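Local atomic coordinates of uncharacterized protein (Xanthomonas campestris pv. campestris, PDB entry 3HIU), a protein that is of unknown function but belongs to the DUF892 family of ferritin-like four-helix proteins, and pairs with a second copy of itself in the crystal. Residues B[4-15]-B[57-68]; B[28-38]-B[92-100]. All coordinates share one frame; numbering follows the deposited sequence.

In the fold
The chain folds as four long helices, 2-28, 36-62, 94-120 and 124-159, and the two contacts lie on opposite sides of its centre, with their own centres about 32 Å apart. Contact 1 joins the start of helix 2-28 to the end of helix 36-62; contact 2 joins the end of helix 2-28, the turn after it and the start of helix 36-62 to the start of helix 94-120. They do not touch, their nearest atoms being about 14 Å apart. A sodium ion lies about 11 Å from the side chain of Tyr15 and about 10 Å from that of Ser100; its residues Thr49 and Gln52 lie outside both contacts. Both also reach the second subunit.

Contact 1 of 2, residues B[4-15]-B[57-68]; sequences RERLVKWLQDAY and QRCLELLNGSIP. With EDO (1,2-ethanediol), chain R.
Leu60 is a knob in the hole formed by Val8, Leu11, Gln12 and Tyr15, where helices 2-28 and 36-62 of this ferritin-like bundle run antiparallel, their segment axes 9.7 Å apart at 150°. Its CD2 lies 3.4 Å from Gln12 CG, and the branched end lets one leucine touch all four walls. Just past the helix, whose last residue is Leu62, Leu63 spreads its branches: CD1 meets Leu7 CD1 crosswise at 3.5 Å, a tight pair, CD2 turns to Arg4 NE, and CB lies beside Val8 CG2. The small Cys59 lets Leu11 CD1 close equally tightly on its CB. From Leu63 the chain turns back through Gly65, whose bare CA lets Val8 CG1 come to 3.4 Å.

Farther out, Tyr15 swings its ring out with CG anti to the backbone N (chi1 -180°). Ile67 CG2 lies over one face in a CH-pi contact, 3.8 Å from the ring centroid, while Pro68 CD and Gln57 CB approach obliquely. At the other end the Arg4 chain, bent at chi3, carries its guanidinium over Leu63, one face toward CB and CA. Arg6 and Lys9 make salt bridges to Asp91 of the second subunit. Gln12 supplies the polar link: its chain, extended beyond CG, carries NE2 to Ser66 O at 2.8 Å, nearly straight at 169°, with the donor above the carbonyl plane.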
loop_
_atom_site.group_PDB
_atom_site.type_symbol
_atom_site.label_atom_id
_atom_site.label_comp_id
_atom_site.label_asym_id
_atom_site.label_seq_id
_atom_site.Cartn_x
_atom_site.Cartn_y
_atom_site.Cartn_z
ATOM N N ARG B 4 -27.297 -3.163 2.173
ATOM C CA ARG B 4 -27.047 -1.929 2.903
ATOM C C ARG B 4 -26.011 -2.135 3.980
ATOM O O ARG B 4 -25.123 -1.306 4.159
ATOM C CB ARG B 4 -28.309 -1.384 3.563
ATOM C CG ARG B 4 -27.997 -0.337 4.624
ATOM C CD ARG B 4 -29.234 0.418 5.076
ATOM N NE ARG B 4 -29.844 1.200 4.001
ATOM C CZ ARG B 4 -30.842 2.059 4.183
ATOM N NH1 ARG B 4 -31.329 2.251 5.399
ATOM N NH2 ARG B 4 -31.344 2.729 3.154
ATOM N N GLU B 5 -26.133 -3.236 4.706
ATOM C CA GLU B 5 -25.274 -3.454 5.863
ATOM C C GLU B 5 -23.874 -3.978 5.521
ATOM O O GLU B 5 -23.002 -4.012 6.384
ATOM C CB GLU B 5 -25.982 -4.318 6.918
ATOM C CG GLU B 5 -26.487 -3.548 8.162
ATOM C CD GLU B 5 -27.231 -2.249 7.844
ATOM O OE1 GLU B 5 -28.344 -2.048 8.374
ATOM O OE2 GLU B 5 -26.701 -1.419 7.078
ATOM N N ARG B 6 -23.649 -4.371 4.272
ATOM C CA ARG B 6 -22.282 -4.616 3.817
ATOM C C ARG B 6 -21.640 -3.297 3.387
ATOM O O ARG B 6 -20.476 -3.036 3.672
ATOM C CB ARG B 6 -22.249 -5.612 2.663
ATOM C CG ARG B 6 -20.924 -5.607 1.910
ATOM C CD ARG B 6 -19.790 -6.006 2.833
ATOM N NE ARG B 6 -20.009 -7.347 3.355
ATOM C CZ ARG B 6 -19.414 -7.841 4.433
ATOM N NH1 ARG B 6 -19.682 -9.082 4.824
ATOM N NH2 ARG B 6 -18.557 -7.098 5.121
ATOM N N LEU B 7 -22.415 -2.474 2.690
ATOM C CA LEU B 7 -22.012 -1.127 2.305
ATOM C C LEU B 7 -21.648 -0.342 3.569
ATOM O O LEU B 7 -20.583 0.270 3.651
ATOM C CB LEU B 7 -23.178 -0.439 1.583
ATOM C CG LEU B 7 -22.946 0.625 0.508
ATOM C CD1 LEU B 7 -24.145 1.547 0.427
ATOM C CD2 LEU B 7 -21.693 1.420 0.780
ATOM N N VAL B 8 -22.546 -0.374 4.551
ATOM C CA VAL B 8 -22.331 0.255 5.854
ATOM C C VAL B 8 -21.083 -0.303 6.549
ATOM O O VAL B 8 -20.291 0.447 7.135
ATOM C CB VAL B 8 -23.552 0.050 6.769
ATOM C CG1 VAL B 8 -23.228 0.453 8.192
ATOM C CG2 VAL B 8 -24.756 0.830 6.238
ATOM N N LYS B 9 -20.917 -1.622 6.474
ATOM C CA LYS B 9 -19.730 -2.300 6.999
ATOM C C LYS B 9 -18.404 -1.748 6.431
ATOM O O LYS B 9 -17.479 -1.442 7.192
ATOM C CB LYS B 9 -19.843 -3.801 6.730
ATOM C CG LYS B 9 -19.047 -4.665 7.681
ATOM C CD LYS B 9 -17.640 -4.886 7.172
ATOM C CE LYS B 9 -16.758 -5.525 8.233
ATOM N NZ LYS B 9 -15.324 -5.388 7.850
ATOM N N TRP B 10 -18.319 -1.626 5.100
ATOM C CA TRP B 10 -17.121 -1.104 4.429
ATOM C C TRP B 10 -17.014 0.406 4.541
ATOM O O TRP B 10 -15.913 0.953 4.584
ATOM C CB TRP B 10 -17.066 -1.552 2.966
ATOM C CG TRP B 10 -16.847 -3.016 2.862
ATOM C CD1 TRP B 10 -16.432 -3.826 3.854
ATOM C CD2 TRP B 10 -17.011 -3.845 1.703
ATOM N NE1 TRP B 10 -16.330 -5.118 3.402
ATOM C CE2 TRP B 10 -16.675 -5.154 2.079
ATOM C CE3 TRP B 10 -17.405 -3.606 0.387
ATOM C CZ2 TRP B 10 -16.727 -6.226 1.192
ATOM C CZ3 TRP B 10 -17.451 -4.675 -0.496
ATOM C CH2 TRP B 10 -17.115 -5.964 -0.089
ATOM N N LEU B 11 -18.150 1.086 4.610
ATOM C CA LEU B 11 -18.135 2.517 4.894
ATOM C C LEU B 11 -17.483 2.822 6.257
ATOM O O LEU B 11 -16.710 3.774 6.385
ATOM C CB LEU B 11 -19.549 3.099 4.825
ATOM C CG LEU B 11 -20.066 3.514 3.447
ATOM C CD1 LEU B 11 -21.442 4.161 3.583
ATOM C CD2 LEU B 11 -19.086 4.456 2.738
ATOM N N GLN B 12 -17.796 2.010 7.268
ATOM C CA GLN B 12 -17.209 2.172 8.596
ATOM C C GLN B 12 -15.698 1.916 8.636
ATOM O O GLN B 12 -14.973 2.628 9.325
ATOM C CB GLN B 12 -17.927 1.285 9.617
ATOM C CG GLN B 12 -19.322 1.784 9.983
ATOM C CD GLN B 12 -20.085 0.794 10.824
ATOM O OE1 GLN B 12 -19.943 -0.415 10.660
ATOM N NE2 GLN B 12 -20.902 1.301 11.734
ATOM N N ASP B 13 -15.233 0.899 7.908
ATOM C CA ASP B 13 -13.801 0.611 7.800
ATOM C C ASP B 13 -13.084 1.854 7.288
ATOM O O ASP B 13 -12.125 2.329 7.890
ATOM C CB ASP B 13 -13.535 -0.563 6.840
ATOM C CG ASP B 13 -13.943 -1.913 7.418
ATOM O OD1 ASP B 13 -14.057 -2.038 8.652
ATOM O OD2 ASP B 13 -14.145 -2.862 6.635
ATOM N N ALA B 14 -13.575 2.381 6.171
ATOM C CA ALA B 14 -12.980 3.545 5.517
ATOM C C ALA B 14 -12.979 4.777 6.409
ATOM O O ALA B 14 -11.990 5.504 6.465
ATOM C CB ALA B 14 -13.704 3.851 4.206
ATOM N N TYR B 15 -14.092 5.023 7.092
ATOM C CA TYR B 15 -14.183 6.177 7.969
ATOM C C TYR B 15 -13.011 6.147 8.939
ATOM O O TYR B 15 -12.405 7.174 9.236
ATOM C CB TYR B 15 -15.501 6.168 8.742
ATOM C CG TYR B 15 -15.644 7.354 9.671
ATOM C CD1 TYR B 15 -16.211 8.540 9.227
ATOM C CD2 TYR B 15 -15.195 7.295 10.985
ATOM C CE1 TYR B 15 -16.339 9.633 10.065
ATOM C CE2 TYR B 15 -15.320 8.386 11.834
ATOM C CZ TYR B 15 -15.894 9.551 11.365
ATOM O OH TYR B 15 -16.028 10.641 12.193
ATOM N N GLN B 57 -19.069 9.908 6.511
ATOM C CA GLN B 57 -19.987 9.916 7.658
ATOM C C GLN B 57 -21.390 10.312 7.245
ATOM O O GLN B 57 -22.368 9.795 7.786
ATOM C CB GLN B 57 -19.516 10.851 8.766
ATOM C CG GLN B 57 -20.663 11.360 9.615
ATOM C CD GLN B 57 -20.224 11.843 10.973
ATOM O OE1 GLN B 57 -19.033 11.877 11.278
ATOM N NE2 GLN B 57 -21.189 12.217 11.806
ATOM N N ARG B 58 -21.485 11.241 6.300
ATOM C CA ARG B 58 -22.767 11.562 5.703
ATOM C C ARG B 58 -23.395 10.306 5.097
ATOM O O ARG B 58 -24.623 10.140 5.108
ATOM C CB ARG B 58 -22.605 12.646 4.648
ATOM C CG ARG B 58 -22.177 13.977 5.226
ATOM C CD ARG B 58 -22.710 15.136 4.392
ATOM N NE ARG B 58 -22.645 14.844 2.960
ATOM C CZ ARG B 58 -21.685 15.272 2.142
ATOM N NH1 ARG B 58 -21.716 14.947 0.855
ATOM N NH2 ARG B 58 -20.697 16.029 2.606
ATOM N N CYS B 59 -22.545 9.420 4.583
ATOM C CA CYS B 59 -23.000 8.160 4.003
ATOM C C CYS B 59 -23.399 7.146 5.074
ATOM O O CYS B 59 -24.267 6.303 4.855
ATOM C CB CYS B 59 -21.923 7.567 3.092
ATOM S SG CYS B 59 -21.693 8.435 1.519
ATOM N N LEU B 60 -22.766 7.229 6.237
ATOM C CA LEU B 60 -23.122 6.352 7.349
ATOM C C LEU B 60 -24.389 6.851 8.051
ATOM O O LEU B 60 -25.203 6.059 8.532
ATOM C CB LEU B 60 -21.959 6.224 8.342
ATOM C CG LEU B 60 -20.880 5.176 8.033
ATOM C CD1 LEU B 60 -19.628 5.393 8.892
ATOM C CD2 LEU B 60 -21.431 3.754 8.203
ATOM N N GLU B 61 -24.556 8.168 8.097
ATOM C CA GLU B 61 -25.762 8.760 8.660
ATOM C C GLU B 61 -26.974 8.488 7.766
ATOM O O GLU B 61 -28.063 8.206 8.257
ATOM C CB GLU B 61 -25.554 10.259 8.905
ATOM C CG GLU B 61 -24.586 10.524 10.050
ATOM C CD GLU B 61 -24.100 11.960 10.127
ATOM O OE1 GLU B 61 -24.059 12.643 9.084
ATOM O OE2 GLU B 61 -23.744 12.401 11.238
ATOM N N LEU B 62 -26.771 8.550 6.456
ATOM C CA LEU B 62 -27.826 8.230 5.500
ATOM C C LEU B 62 -28.397 6.805 5.633
ATOM O O LEU B 62 -29.616 6.618 5.606
ATOM C CB LEU B 62 -27.338 8.448 4.063
ATOM C CG LEU B 62 -28.170 7.744 2.980
ATOM C CD1 LEU B 62 -29.568 8.375 2.880
ATOM C CD2 LEU B 62 -27.471 7.727 1.618
ATOM N N LEU B 63 -27.524 5.806 5.756
ATOM C CA LEU B 63 -27.952 4.404 5.715
ATOM C C LEU B 63 -28.180 3.828 7.115
ATOM O O LEU B 63 -28.346 2.616 7.279
ATOM C CB LEU B 63 -26.920 3.553 4.961
ATOM C CG LEU B 63 -26.678 3.878 3.484
ATOM C CD1 LEU B 63 -25.265 3.511 3.068
ATOM C CD2 LEU B 63 -27.696 3.175 2.612
ATOM N N ASN B 64 -28.169 4.700 8.121
ATOM C CA ASN B 64 -28.434 4.291 9.502
ATOM C C ASN B 64 -27.264 3.557 10.174
ATOM O O ASN B 64 -27.341 3.196 11.349
ATOM C CB ASN B 64 -29.719 3.451 9.596
ATOM C CG ASN B 64 -30.954 4.192 9.096
ATOM O OD1 ASN B 64 -31.104 5.402 9.295
ATOM N ND2 ASN B 64 -31.856 3.458 8.453
ATOM N N GLY B 65 -26.184 3.337 9.433
ATOM C CA GLY B 65 -24.991 2.750 10.009
ATOM C C GLY B 65 -24.300 3.744 10.922
ATOM O O GLY B 65 -24.211 4.934 10.619
ATOM N N SER B 66 -23.807 3.258 12.053
ATOM C CA SER B 66 -23.183 4.137 13.033
ATOM C C SER B 66 -21.775 4.574 12.624
ATOM O O SER B 66 -21.193 4.054 11.667
ATOM C CB SER B 66 -23.186 3.502 14.433
ATOM O OG SER B 66 -22.651 2.188 14.426
ATOM N N ILE B 67 -21.242 5.538 13.365
ATOM C CA ILE B 67 -19.973 6.160 13.033
ATOM C C ILE B 67 -18.890 5.725 14.012
ATOM O O ILE B 67 -18.906 6.121 15.174
ATOM C CB ILE B 67 -20.097 7.687 13.043
ATOM C CG1 ILE B 67 -20.946 8.161 11.861
ATOM C CG2 ILE B 67 -18.721 8.329 12.980
ATOM C CD1 ILE B 67 -22.357 7.610 11.820
ATOM N N PRO B 68 -17.939 4.905 13.532
ATOM C CA PRO B 68 -16.855 4.245 14.281
ATOM C C PRO B 68 -16.234 5.035 15.458
ATOM O O PRO B 68 -16.132 6.265 15.421
ATOM C CB PRO B 68 -15.815 3.969 13.188
ATOM C CG PRO B 68 -16.648 3.721 11.956
ATOM C CD PRO B 68 -17.880 4.590 12.090
HETATM C C1 EDO R . -22.242 -8.016 6.736
HETATM O O1 EDO R . -21.861 -6.828 7.435
HETATM C C2 EDO R . -21.785 -9.247 7.518
HETATM O O2 EDO R . -22.034 -10.431 6.746
#

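Contact 2 of 2, residues B[28-38]-B[92-100]. With EDO (1,2-ethanediol), chain K; EDO (1,2-ethanediol), chain P.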
loop_
_atom_site.group_PDB
_atom_site.type_symbol
_atom_site.label_atom_id
_atom_site.label_comp_id
_atom_site.label_asym_id
_atom_site.label_seq_id
_atom_site.Cartn_x
_atom_site.Cartn_y
_atom_site.Cartn_z
HETATM N N MSE B 28 3.425 13.009 9.313
HETATM C CA MSE B 28 4.534 12.923 8.368
HETATM C C MSE B 28 4.911 14.341 7.966
HETATM O O MSE B 28 6.074 14.634 7.682
HETATM C CB MSE B 28 4.165 12.109 7.134
HETATM C CG MSE B 28 5.335 11.349 6.519
HETATM SE SE MSE B 28 5.779 9.640 7.398
HETATM C CE MSE B 28 6.827 10.265 8.918
ATOM N N ALA B 29 3.911 15.217 7.958
ATOM C CA ALA B 29 4.113 16.629 7.666
ATOM C C ALA B 29 5.050 17.281 8.680
ATOM O O ALA B 29 5.854 18.145 8.325
ATOM C CB ALA B 29 2.781 17.353 7.634
ATOM N N SER B 30 4.950 16.855 9.939
ATOM C CA SER B 30 5.760 17.420 11.023
ATOM C C SER B 30 7.270 17.148 10.927
ATOM O O SER B 30 8.074 17.896 11.490
ATOM C CB SER B 30 5.237 16.947 12.384
ATOM O OG SER B 30 4.113 17.710 12.784
ATOM N N ARG B 31 7.653 16.091 10.216
ATOM C CA ARG B 31 9.050 15.662 10.176
ATOM C C ARG B 31 9.831 16.222 9.000
ATOM O O ARG B 31 11.038 16.026 8.919
ATOM C CB ARG B 31 9.130 14.138 10.121
ATOM C CG ARG B 31 8.572 13.424 11.335
ATOM C CD ARG B 31 8.468 11.936 11.052
ATOM N NE ARG B 31 8.562 11.123 12.260
ATOM C CZ ARG B 31 9.708 10.806 12.856
ATOM N NH1 ARG B 31 10.859 11.242 12.362
ATOM N NH2 ARG B 31 9.705 10.060 13.952
ATOM N N ILE B 32 9.146 16.902 8.082
ATOM C CA ILE B 32 9.782 17.362 6.846
ATOM C C ILE B 32 10.513 18.697 6.986
ATOM O O ILE B 32 9.903 19.726 7.296
ATOM C CB ILE B 32 8.783 17.473 5.693
ATOM C CG1 ILE B 32 8.221 16.092 5.332
ATOM C CG2 ILE B 32 9.451 18.127 4.487
ATOM C CD1 ILE B 32 7.055 16.126 4.326
ATOM N N GLU B 33 11.819 18.670 6.731
ATOM C CA GLU B 33 12.642 19.858 6.833
ATOM C C GLU B 33 13.146 20.266 5.473
ATOM O O GLU B 33 13.478 21.421 5.260
ATOM C CB GLU B 33 13.855 19.582 7.709
ATOM C CG GLU B 33 13.574 18.741 8.932
ATOM C CD GLU B 33 14.847 18.328 9.660
ATOM O OE1 GLU B 33 15.663 17.577 9.076
ATOM O OE2 GLU B 33 15.026 18.755 10.821
ATOM N N HIS B 34 13.221 19.309 4.554
ATOM C CA HIS B 34 13.981 19.523 3.327
ATOM C C HIS B 34 13.199 19.409 1.991
ATOM O O HIS B 34 13.801 19.456 0.914
ATOM C CB HIS B 34 15.224 18.605 3.307
ATOM C CG HIS B 34 16.161 18.800 4.469
ATOM N ND1 HIS B 34 16.722 17.744 5.161
ATOM C CD2 HIS B 34 16.644 19.926 5.054
ATOM C CE1 HIS B 34 17.505 18.212 6.118
ATOM N NE2 HIS B 34 17.473 19.531 6.076
ATOM N N TYR B 35 11.876 19.268 2.051
ATOM C CA TYR B 35 11.076 19.122 0.828
ATOM C C TYR B 35 9.794 19.918 0.908
ATOM O O TYR B 35 8.724 19.359 1.130
ATOM C CB TYR B 35 10.736 17.657 0.573
ATOM C CG TYR B 35 11.902 16.749 0.804
ATOM C CD1 TYR B 35 12.772 16.438 -0.222
ATOM C CD2 TYR B 35 12.149 16.223 2.062
ATOM C CE1 TYR B 35 13.855 15.618 -0.006
ATOM C CE2 TYR B 35 13.232 15.405 2.290
ATOM C CZ TYR B 35 14.080 15.102 1.253
ATOM O OH TYR B 35 15.161 14.283 1.472
ATOM N N PRO B 36 9.898 21.232 0.711
ATOM C CA PRO B 36 8.742 22.126 0.812
ATOM C C PRO B 36 7.571 21.637 -0.042
ATOM O O PRO B 36 6.418 21.814 0.347
ATOM C CB PRO B 36 9.285 23.462 0.276
ATOM C CG PRO B 36 10.750 23.389 0.489
ATOM C CD PRO B 36 11.120 21.942 0.300
ATOM N N GLU B 37 7.860 21.035 -1.190
ATOM C CA GLU B 37 6.805 20.555 -2.061
ATOM C C GLU B 37 6.112 19.405 -1.353
ATOM O O GLU B 37 4.905 19.434 -1.132
ATOM C CB GLU B 37 7.380 20.084 -3.392
ATOM C CG GLU B 37 6.674 20.647 -4.613
ATOM C CD GLU B 37 6.993 22.116 -4.835
ATOM O OE1 GLU B 37 7.791 22.421 -5.749
ATOM O OE2 GLU B 37 6.459 22.966 -4.088
ATOM N N LEU B 38 6.894 18.395 -0.992
ATOM C CA LEU B 38 6.384 17.237 -0.273
ATOM C C LEU B 38 5.458 17.715 0.823
ATOM O O LEU B 38 4.250 17.483 0.778
ATOM C CB LEU B 38 7.540 16.469 0.354
ATOM C CG LEU B 38 7.570 14.952 0.318
ATOM C CD1 LEU B 38 8.515 14.488 1.402
ATOM C CD2 LEU B 38 6.180 14.328 0.483
ATOM N N GLU B 92 13.589 8.284 8.124
ATOM C CA GLU B 92 12.135 8.313 8.294
ATOM C C GLU B 92 11.362 8.981 7.148
ATOM O O GLU B 92 10.182 8.691 6.952
ATOM C CB GLU B 92 11.741 8.921 9.649
ATOM C CG GLU B 92 11.498 10.424 9.629
ATOM C CD GLU B 92 12.676 11.218 10.153
ATOM O OE1 GLU B 92 13.555 10.610 10.803
ATOM O OE2 GLU B 92 12.724 12.447 9.917
ATOM N N VAL B 93 12.027 9.854 6.391
ATOM C CA VAL B 93 11.367 10.585 5.302
ATOM C C VAL B 93 11.279 9.802 3.980
ATOM O O VAL B 93 10.251 9.855 3.304
ATOM C CB VAL B 93 12.025 11.959 5.047
ATOM C CG1 VAL B 93 13.239 11.810 4.132
ATOM C CG2 VAL B 93 11.014 12.931 4.443
ATOM N N THR B 94 12.347 9.092 3.611
ATOM C CA THR B 94 12.327 8.237 2.424
ATOM C C THR B 94 11.287 7.142 2.613
ATOM O O THR B 94 10.529 6.804 1.702
ATOM C CB THR B 94 13.713 7.590 2.143
ATOM O OG1 THR B 94 13.576 6.571 1.150
ATOM C CG2 THR B 94 14.275 6.945 3.385
ATOM N N LYS B 95 11.245 6.600 3.820
ATOM C CA LYS B 95 10.378 5.477 4.104
ATOM C C LYS B 95 8.971 5.940 4.431
ATOM O O LYS B 95 8.045 5.145 4.433
ATOM C CB LYS B 95 10.961 4.636 5.239
ATOM C CG LYS B 95 12.327 4.032 4.903
ATOM C CD LYS B 95 12.345 3.468 3.483
ATOM C CE LYS B 95 13.557 2.578 3.242
ATOM N NZ LYS B 95 13.554 1.994 1.870
ATOM N N GLY B 96 8.814 7.230 4.706
ATOM C CA GLY B 96 7.495 7.798 4.931
ATOM C C GLY B 96 6.799 7.979 3.602
ATOM O O GLY B 96 5.600 7.752 3.466
ATOM N N VAL B 97 7.573 8.381 2.602
ATOM C CA VAL B 97 7.058 8.497 1.247
ATOM C C VAL B 97 6.684 7.114 0.694
ATOM O O VAL B 97 5.820 6.996 -0.177
ATOM C CB VAL B 97 8.072 9.208 0.339
ATOM C CG1 VAL B 97 7.544 9.320 -1.086
ATOM C CG2 VAL B 97 8.405 10.587 0.913
ATOM N N GLY B 98 7.316 6.070 1.225
ATOM C CA GLY B 98 7.004 4.704 0.844
ATOM C C GLY B 98 5.734 4.157 1.494
ATOM O O GLY B 98 4.894 3.533 0.841
ATOM N N ILE B 99 5.588 4.380 2.793
ATOM C CA ILE B 99 4.373 3.970 3.467
ATOM C C ILE B 99 3.223 4.857 2.993
ATOM O O ILE B 99 2.098 4.392 2.835
ATOM C CB ILE B 99 4.513 4.100 4.993
ATOM C CG1 ILE B 99 5.832 3.497 5.471
ATOM C CG2 ILE B 99 3.345 3.431 5.693
ATOM C CD1 ILE B 99 6.163 3.850 6.909
ATOM N N SER B 100 3.515 6.138 2.766
ATOM C CA SER B 100 2.506 7.089 2.299
ATOM C C SER B 100 1.869 6.562 1.045
ATOM O O SER B 100 0.654 6.628 0.865
ATOM C CB SER B 100 3.131 8.441 1.970
ATOM O OG SER B 100 3.299 9.231 3.121
HETATM C C1 EDO K . 9.924 17.149 -2.819
HETATM O O1 EDO K . 8.516 17.014 -2.962
HETATM C C2 EDO K . 10.271 18.632 -2.891
HETATM O O2 EDO K . 9.663 19.305 -1.791
HETATM C C1 EDO P . 14.812 14.858 5.809
HETATM O O1 EDO P . 15.204 13.884 4.836
HETATM C C2 EDO P . 13.300 15.031 5.828
HETATM O O2 EDO P . 13.018 16.415 6.032
HETATM O O HOH W 1 14.565 14.993 8.982
#
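Bends at chi2 (81°) and chi3 (-81°) fold the selenomethionine side chain of Met28 against helix 94-120, where its SE rests 3.5 Å from Gly96 CA. A CB on Gly96 would point at the selenium and collide with it, so the bare CA lets SE lie on the backbone. In Val93, chi1 of 84° sets CG1 between the backbone N and the carbonyl carbon and leaves CG2 anti to N, where it meets three apolar groups. Two belong to the turn after helix 2-28, Tyr35 CE2, approached obliquely at 4.0 Å, and Ile32 CG1 at 4.3 Å; the third, Leu38 CD1 at 4.2 Å, is in the first turn of helix 36-62. Leu38 CD1 also reaches Val97 CG2 at 3.9 Å, so one leucine touches two valines a helical turn apart. Thus the turn joining two helices of the ferritin-like bundle packs on the first turns of a third, with Tyr35 at the N-cap position of helix 36-62.

The polar side is less certain. Arg31 extends from CG to NE and crosses Glu92; a salt bridge from NH1 to OE1 is modelled, but the arrangement is doubtful. A water donates to both Glu33 OE1 and Glu92 OE2, bridging two carboxylates. An ethanediol, probably from the crystallisation liquor, takes a straight bond from Glu33 N to its O2 at 2.6 Å.

Helix 124-159 lines the contact, placing Ile151 against Tyr35 and Leu38, Arg158 against His34 and Leu144 against Ser100. On helix 94-120, Lys95 forms a cation-pi pair with Trp10 of the second subunit, and Thr94 packs on the same tryptophan.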